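Local coordinates for peptidase M16 C-terminal domain-containing protein (Enterococcus faecalis, PDB 3D3Y), which is of unknown function but carries a peptidase M16-type domain and probably binds a metal ion, as do the zinc-dependent peptidases of that family, at residues K194-L206 with F218-K230. Numbering follows the deposited sequence.
With EDO (1,2-ethanediol), chain I.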
loop_
_atom_site.group_PDB
_atom_site.type_symbol
_atom_site.label_atom_id
_atom_site.label_comp_id
_atom_site.label_asym_id
_atom_site.label_seq_id
_atom_site.Cartn_x
_atom_site.Cartn_y
_atom_site.Cartn_z
ATOM N N LYS A 194 -3.621 -19.976 -11.139
ATOM C CA LYS A 194 -2.279 -19.951 -10.527
ATOM C C LYS A 194 -2.272 -19.234 -9.155
ATOM O O LYS A 194 -1.740 -19.764 -8.190
ATOM C CB LYS A 194 -1.249 -19.327 -11.492
ATOM C CG LYS A 194 0.163 -19.229 -10.899
ATOM C CD LYS A 194 1.165 -18.440 -11.768
ATOM C CE LYS A 194 2.603 -18.887 -11.469
ATOM N NZ LYS A 194 2.921 -20.255 -11.991
HETATM N N MSE A 195 -2.904 -18.055 -9.067
HETATM C CA MSE A 195 -3.062 -17.389 -7.775
HETATM C C MSE A 195 -3.749 -18.308 -6.751
HETATM O O MSE A 195 -3.258 -18.475 -5.636
HETATM C CB MSE A 195 -3.823 -16.080 -7.882
HETATM C CG MSE A 195 -3.845 -15.336 -6.524
HETATM SE SE MSE A 195 -4.777 -13.666 -6.600
HETATM C CE MSE A 195 -6.541 -14.384 -6.389
ATOM N N LEU A 196 -4.849 -18.949 -7.152
ATOM C CA LEU A 196 -5.618 -19.756 -6.217
ATOM C C LEU A 196 -4.786 -20.938 -5.711
ATOM O O LEU A 196 -4.839 -21.257 -4.533
ATOM C CB LEU A 196 -6.973 -20.198 -6.812
ATOM C CG LEU A 196 -8.041 -20.724 -5.815
ATOM C CD1 LEU A 196 -8.446 -19.740 -4.713
ATOM C CD2 LEU A 196 -9.301 -21.303 -6.498
ATOM N N ALA A 197 -3.992 -21.539 -6.593
ATOM C CA ALA A 197 -3.166 -22.685 -6.229
ATOM C C ALA A 197 -1.859 -22.364 -5.487
ATOM O O ALA A 197 -1.375 -23.192 -4.743
ATOM C CB ALA A 197 -2.898 -23.534 -7.460
ATOM N N GLU A 198 -1.299 -21.165 -5.679
ATOM C CA GLU A 198 0.093 -20.864 -5.260
ATOM C C GLU A 198 0.306 -19.813 -4.139
ATOM O O GLU A 198 1.309 -19.865 -3.425
ATOM C CB GLU A 198 0.955 -20.493 -6.490
ATOM C CG GLU A 198 0.795 -21.468 -7.661
ATOM C CD GLU A 198 1.906 -21.384 -8.710
ATOM O OE1 GLU A 198 2.602 -20.345 -8.821
ATOM O OE2 GLU A 198 2.057 -22.372 -9.440
ATOM N N ASP A 199 -0.606 -18.867 -3.986
ATOM C CA ASP A 199 -0.356 -17.757 -3.068
ATOM C C ASP A 199 -0.487 -18.236 -1.624
ATOM O O ASP A 199 -1.265 -19.161 -1.335
ATOM C CB ASP A 199 -1.356 -16.607 -3.292
ATOM C CG ASP A 199 -0.977 -15.653 -4.454
ATOM O OD1 ASP A 199 -0.210 -16.003 -5.402
ATOM O OD2 ASP A 199 -1.518 -14.509 -4.424
ATOM N N GLN A 200 0.256 -17.600 -0.717
ATOM C CA GLN A 200 -0.004 -17.759 0.714
ATOM C C GLN A 200 -1.299 -17.014 1.014
ATOM O O GLN A 200 -1.501 -15.881 0.559
ATOM C CB GLN A 200 1.156 -17.235 1.567
ATOM C CG GLN A 200 2.407 -18.150 1.515
ATOM C CD GLN A 200 2.969 -18.254 0.097
ATOM O OE1 GLN A 200 3.251 -17.238 -0.554
ATOM N NE2 GLN A 200 3.128 -19.483 -0.389
ATOM N N VAL A 201 -2.195 -17.657 1.751
ATOM C CA VAL A 201 -3.517 -17.082 1.985
ATOM C C VAL A 201 -3.693 -16.936 3.488
ATOM O O VAL A 201 -3.406 -17.870 4.242
ATOM C CB VAL A 201 -4.638 -18.000 1.402
ATOM C CG1 VAL A 201 -6.031 -17.385 1.649
ATOM C CG2 VAL A 201 -4.442 -18.199 -0.096
ATOM N N ASP A 202 -4.134 -15.759 3.920
ATOM C CA ASP A 202 -4.449 -15.549 5.334
ATOM C C ASP A 202 -5.822 -14.895 5.433
ATOM O O ASP A 202 -6.155 -13.975 4.681
ATOM C CB ASP A 202 -3.350 -14.735 6.048
ATOM C CG ASP A 202 -2.098 -15.547 6.271
ATOM O OD1 ASP A 202 -2.012 -16.257 7.295
ATOM O OD2 ASP A 202 -1.204 -15.511 5.396
ATOM N N ILE A 203 -6.635 -15.424 6.337
ATOM C CA ILE A 203 -8.022 -15.001 6.473
ATOM C C ILE A 203 -8.153 -14.475 7.870
ATOM O O ILE A 203 -7.721 -15.139 8.848
ATOM C CB ILE A 203 -8.989 -16.181 6.263
ATOM C CG1 ILE A 203 -8.801 -16.742 4.854
ATOM C CG2 ILE A 203 -10.439 -15.725 6.494
ATOM C CD1 ILE A 203 -9.599 -18.016 4.572
ATOM N N PHE A 204 -8.687 -13.264 7.959
ATOM C CA PHE A 204 -8.882 -12.591 9.238
ATOM C C PHE A 204 -10.354 -12.307 9.492
ATOM O O PHE A 204 -11.103 -11.905 8.578
ATOM C CB PHE A 204 -8.101 -11.277 9.261
ATOM C CG PHE A 204 -6.623 -11.466 9.328
ATOM C CD1 PHE A 204 -5.946 -11.300 10.526
ATOM C CD2 PHE A 204 -5.897 -11.821 8.184
ATOM C CE1 PHE A 204 -4.575 -11.494 10.593
ATOM C CE2 PHE A 204 -4.524 -12.007 8.254
ATOM C CZ PHE A 204 -3.868 -11.840 9.444
ATOM N N VAL A 205 -10.759 -12.516 10.741
ATOM C CA VAL A 205 -12.096 -12.195 11.181
ATOM C C VAL A 205 -11.959 -11.401 12.462
ATOM O O VAL A 205 -11.421 -11.900 13.457
ATOM C CB VAL A 205 -12.956 -13.477 11.435
ATOM C CG1 VAL A 205 -14.363 -13.071 11.854
ATOM C CG2 VAL A 205 -12.994 -14.321 10.176
ATOM N N LEU A 206 -12.435 -10.158 12.421
ATOM C CA LEU A 206 -12.381 -9.251 13.556
ATOM C C LEU A 206 -13.802 -8.870 13.945
ATOM O O LEU A 206 -14.546 -8.244 13.143
ATOM C CB LEU A 206 -11.560 -7.995 13.209
ATOM C CG LEU A 206 -11.677 -6.813 14.190
ATOM C CD1 LEU A 206 -10.751 -7.041 15.344
ATOM C CD2 LEU A 206 -11.334 -5.522 13.518
ATOM N N PHE A 218 -14.974 -22.057 7.667
ATOM C CA PHE A 218 -13.874 -21.803 6.750
ATOM C C PHE A 218 -13.255 -23.065 6.167
ATOM O O PHE A 218 -12.697 -23.045 5.066
ATOM C CB PHE A 218 -12.841 -20.842 7.361
ATOM C CG PHE A 218 -13.212 -19.416 7.174
ATOM C CD1 PHE A 218 -13.748 -18.683 8.222
ATOM C CD2 PHE A 218 -13.085 -18.815 5.924
ATOM C CE1 PHE A 218 -14.130 -17.336 8.018
ATOM C CE2 PHE A 218 -13.464 -17.492 5.714
ATOM C CZ PHE A 218 -13.977 -16.751 6.755
ATOM N N LYS A 219 -13.399 -24.170 6.881
ATOM C CA LYS A 219 -12.923 -25.440 6.366
ATOM C C LYS A 219 -13.665 -25.837 5.086
ATOM O O LYS A 219 -13.163 -26.665 4.339
ATOM C CB LYS A 219 -12.999 -26.544 7.435
ATOM C CG LYS A 219 -11.975 -26.385 8.593
ATOM C CD LYS A 219 -10.623 -27.050 8.324
ATOM C CE LYS A 219 -10.765 -28.555 8.206
ATOM N NZ LYS A 219 -9.521 -29.318 8.607
ATOM N N GLN A 220 -14.834 -25.236 4.831
ATOM C CA GLN A 220 -15.648 -25.470 3.623
ATOM C C GLN A 220 -15.017 -24.877 2.370
ATOM O O GLN A 220 -15.456 -25.147 1.258
ATOM C CB GLN A 220 -17.051 -24.845 3.762
ATOM C CG GLN A 220 -17.970 -25.467 4.831
ATOM C CD GLN A 220 -19.155 -24.574 5.228
ATOM O OE1 GLN A 220 -19.230 -23.385 4.872
ATOM N NE2 GLN A 220 -20.080 -25.149 5.995
ATOM N N LEU A 221 -14.029 -24.006 2.541
ATOM C CA LEU A 221 -13.385 -23.387 1.362
ATOM C C LEU A 221 -12.325 -24.343 0.804
ATOM O O LEU A 221 -11.332 -24.640 1.477
ATOM C CB LEU A 221 -12.807 -22.008 1.720
ATOM C CG LEU A 221 -13.782 -20.817 1.640
ATOM C CD1 LEU A 221 -15.114 -21.070 2.330
ATOM C CD2 LEU A 221 -13.119 -19.513 2.157
ATOM N N PRO A 222 -12.547 -24.876 -0.422
ATOM C CA PRO A 222 -11.685 -26.007 -0.795
ATOM C C PRO A 222 -10.281 -25.629 -1.306
ATOM O O PRO A 222 -9.927 -25.997 -2.427
ATOM C CB PRO A 222 -12.509 -26.722 -1.893
ATOM C CG PRO A 222 -13.301 -25.598 -2.550
ATOM C CD PRO A 222 -13.543 -24.552 -1.470
ATOM N N PHE A 223 -9.489 -24.947 -0.469
ATOM C CA PHE A 223 -8.090 -24.605 -0.799
ATOM C C PHE A 223 -7.258 -25.847 -0.810
ATOM O O PHE A 223 -7.370 -26.688 0.082
ATOM C CB PHE A 223 -7.473 -23.649 0.230
ATOM C CG PHE A 223 -8.018 -22.236 0.158
ATOM C CD1 PHE A 223 -7.651 -21.389 -0.873
ATOM C CD2 PHE A 223 -8.894 -21.782 1.118
ATOM C CE1 PHE A 223 -8.165 -20.084 -0.942
ATOM C CE2 PHE A 223 -9.420 -20.518 1.066
ATOM C CZ PHE A 223 -9.048 -19.647 0.044
ATOM N N THR A 224 -6.413 -25.977 -1.810
ATOM C CA THR A 224 -5.421 -27.064 -1.774
ATOM C C THR A 224 -4.177 -26.567 -1.024
ATOM O O THR A 224 -3.971 -25.346 -0.922
ATOM C CB THR A 224 -5.043 -27.470 -3.192
ATOM O OG1 THR A 224 -4.692 -26.287 -3.929
ATOM C CG2 THR A 224 -6.245 -28.146 -3.875
ATOM N N PRO A 225 -3.336 -27.498 -0.503
ATOM C CA PRO A 225 -2.123 -27.122 0.223
ATOM C C PRO A 225 -1.175 -26.379 -0.687
ATOM O O PRO A 225 -1.160 -26.602 -1.893
ATOM C CB PRO A 225 -1.489 -28.491 0.635
ATOM C CG PRO A 225 -2.571 -29.453 0.508
ATOM C CD PRO A 225 -3.498 -28.957 -0.570
ATOM N N ARG A 226 -0.429 -25.446 -0.124
ATOM C CA ARG A 226 0.665 -24.823 -0.874
ATOM C C ARG A 226 1.759 -24.447 0.104
ATOM O O ARG A 226 1.628 -24.697 1.300
ATOM C CB ARG A 226 0.184 -23.635 -1.751
ATOM C CG ARG A 226 -0.093 -22.323 -1.012
ATOM C CD ARG A 226 -1.423 -22.276 -0.211
ATOM N NE ARG A 226 -2.574 -22.871 -0.896
ATOM C CZ ARG A 226 -3.303 -22.294 -1.853
ATOM N NH1 ARG A 226 -3.049 -21.063 -2.293
ATOM N NH2 ARG A 226 -4.314 -22.971 -2.386
ATOM N N GLU A 227 2.845 -23.886 -0.408
ATOM C CA GLU A 227 3.986 -23.487 0.415
ATOM C C GLU A 227 3.551 -22.545 1.530
ATOM O O GLU A 227 2.728 -21.649 1.318
ATOM C CB GLU A 227 5.047 -22.807 -0.455
ATOM C CG GLU A 227 5.659 -23.720 -1.506
ATOM C CD GLU A 227 6.636 -24.732 -0.921
ATOM O OE1 GLU A 227 6.520 -25.061 0.289
ATOM O OE2 GLU A 227 7.524 -25.213 -1.673
ATOM N N GLU A 228 4.113 -22.752 2.712
ATOM C CA GLU A 228 3.800 -21.911 3.868
ATOM C C GLU A 228 4.610 -20.593 3.894
ATOM O O GLU A 228 4.089 -19.541 4.293
ATOM C CB GLU A 228 4.012 -22.714 5.155
ATOM C CG GLU A 228 3.543 -22.019 6.416
ATOM C CD GLU A 228 2.033 -22.075 6.633
ATOM O OE1 GLU A 228 1.409 -23.147 6.486
ATOM O OE2 GLU A 228 1.478 -21.033 6.999
ATOM N N GLY A 229 5.863 -20.652 3.453
ATOM C CA GLY A 229 6.738 -19.477 3.406
ATOM C C GLY A 229 6.273 -18.372 2.458
ATOM O O GLY A 229 5.996 -18.612 1.288
ATOM N N LYS A 230 6.201 -17.144 2.956
ATOM C CA LYS A 230 5.923 -15.992 2.087
ATOM C C LYS A 230 7.221 -15.448 1.465
ATOM O O LYS A 230 8.309 -15.684 1.988
ATOM C CB LYS A 230 5.251 -14.884 2.900
ATOM C CG LYS A 230 3.828 -15.240 3.361
ATOM C CD LYS A 230 3.180 -14.077 4.093
ATOM C CE LYS A 230 1.732 -14.368 4.439
ATOM N NZ LYS A 230 1.586 -15.339 5.568
HETATM C C1 EDO I . -6.296 -24.115 -4.634
HETATM O O1 EDO I . -7.277 -23.560 -3.775
HETATM C C2 EDO I . -6.936 -24.456 -5.965
HETATM O O2 EDO I . -5.949 -25.168 -6.704
HETATM O O HOH W 1 -2.050 -25.582 -4.366
#
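R226 folds its guanidinium group against the end of helix 185-198 and bonds the carbonyls there. NH1 and NH2 both reach L196 O, end-on and near the guanidinium plane; NH2 is the closer at 2.8 Å and lies in the carbonyl plane, whereas NH1 comes from above it. NH1 also donates to D199 O (2.8 Å), just where the chain leaves the helix. On the side-on edge, NE and NH2 share T224 O, so five bonds to three carbonyls fix the group's position and rotation, and A197 O lies 3.5 Å above its centre. With CG between backbone N and carbonyl carbon (chi1 77°), the side chain curls round, bringing NE and NH2 back to T224 O while NH1 and NH2 face the helix end. A water joins A197 O to T224 OG1 and P225 O. The Q200 amide gives a nearly straight bond from NE2 to E227 O (2.8 Å, 170°), approaching from above the carbonyl plane.

Strand 200-207 lies between strands 12-18 (parallel) and 24-34 (antiparallel) of a six-stranded mixed sheet; helix 185-198, this strand and helix 211-219 follow one another in an alpha/beta layer consistent with the M16 family. From the strand, I203 CG2 makes a CH-pi contact over one face of F218 (4.0 Å to the centroid) at the end of helix 211-219, and V205 CG2 touches F218 CE1. L196 of helix 185-198 packs on F223 of the following loop (CD1 to CE1, 3.8 Å).

D202 and K230 form a salt bridge, NZ on the syn side of OD2 (2.8 Å) but 31° out of the carboxylate plane, while OD1 is hydrogen-bonded to H15 NE2.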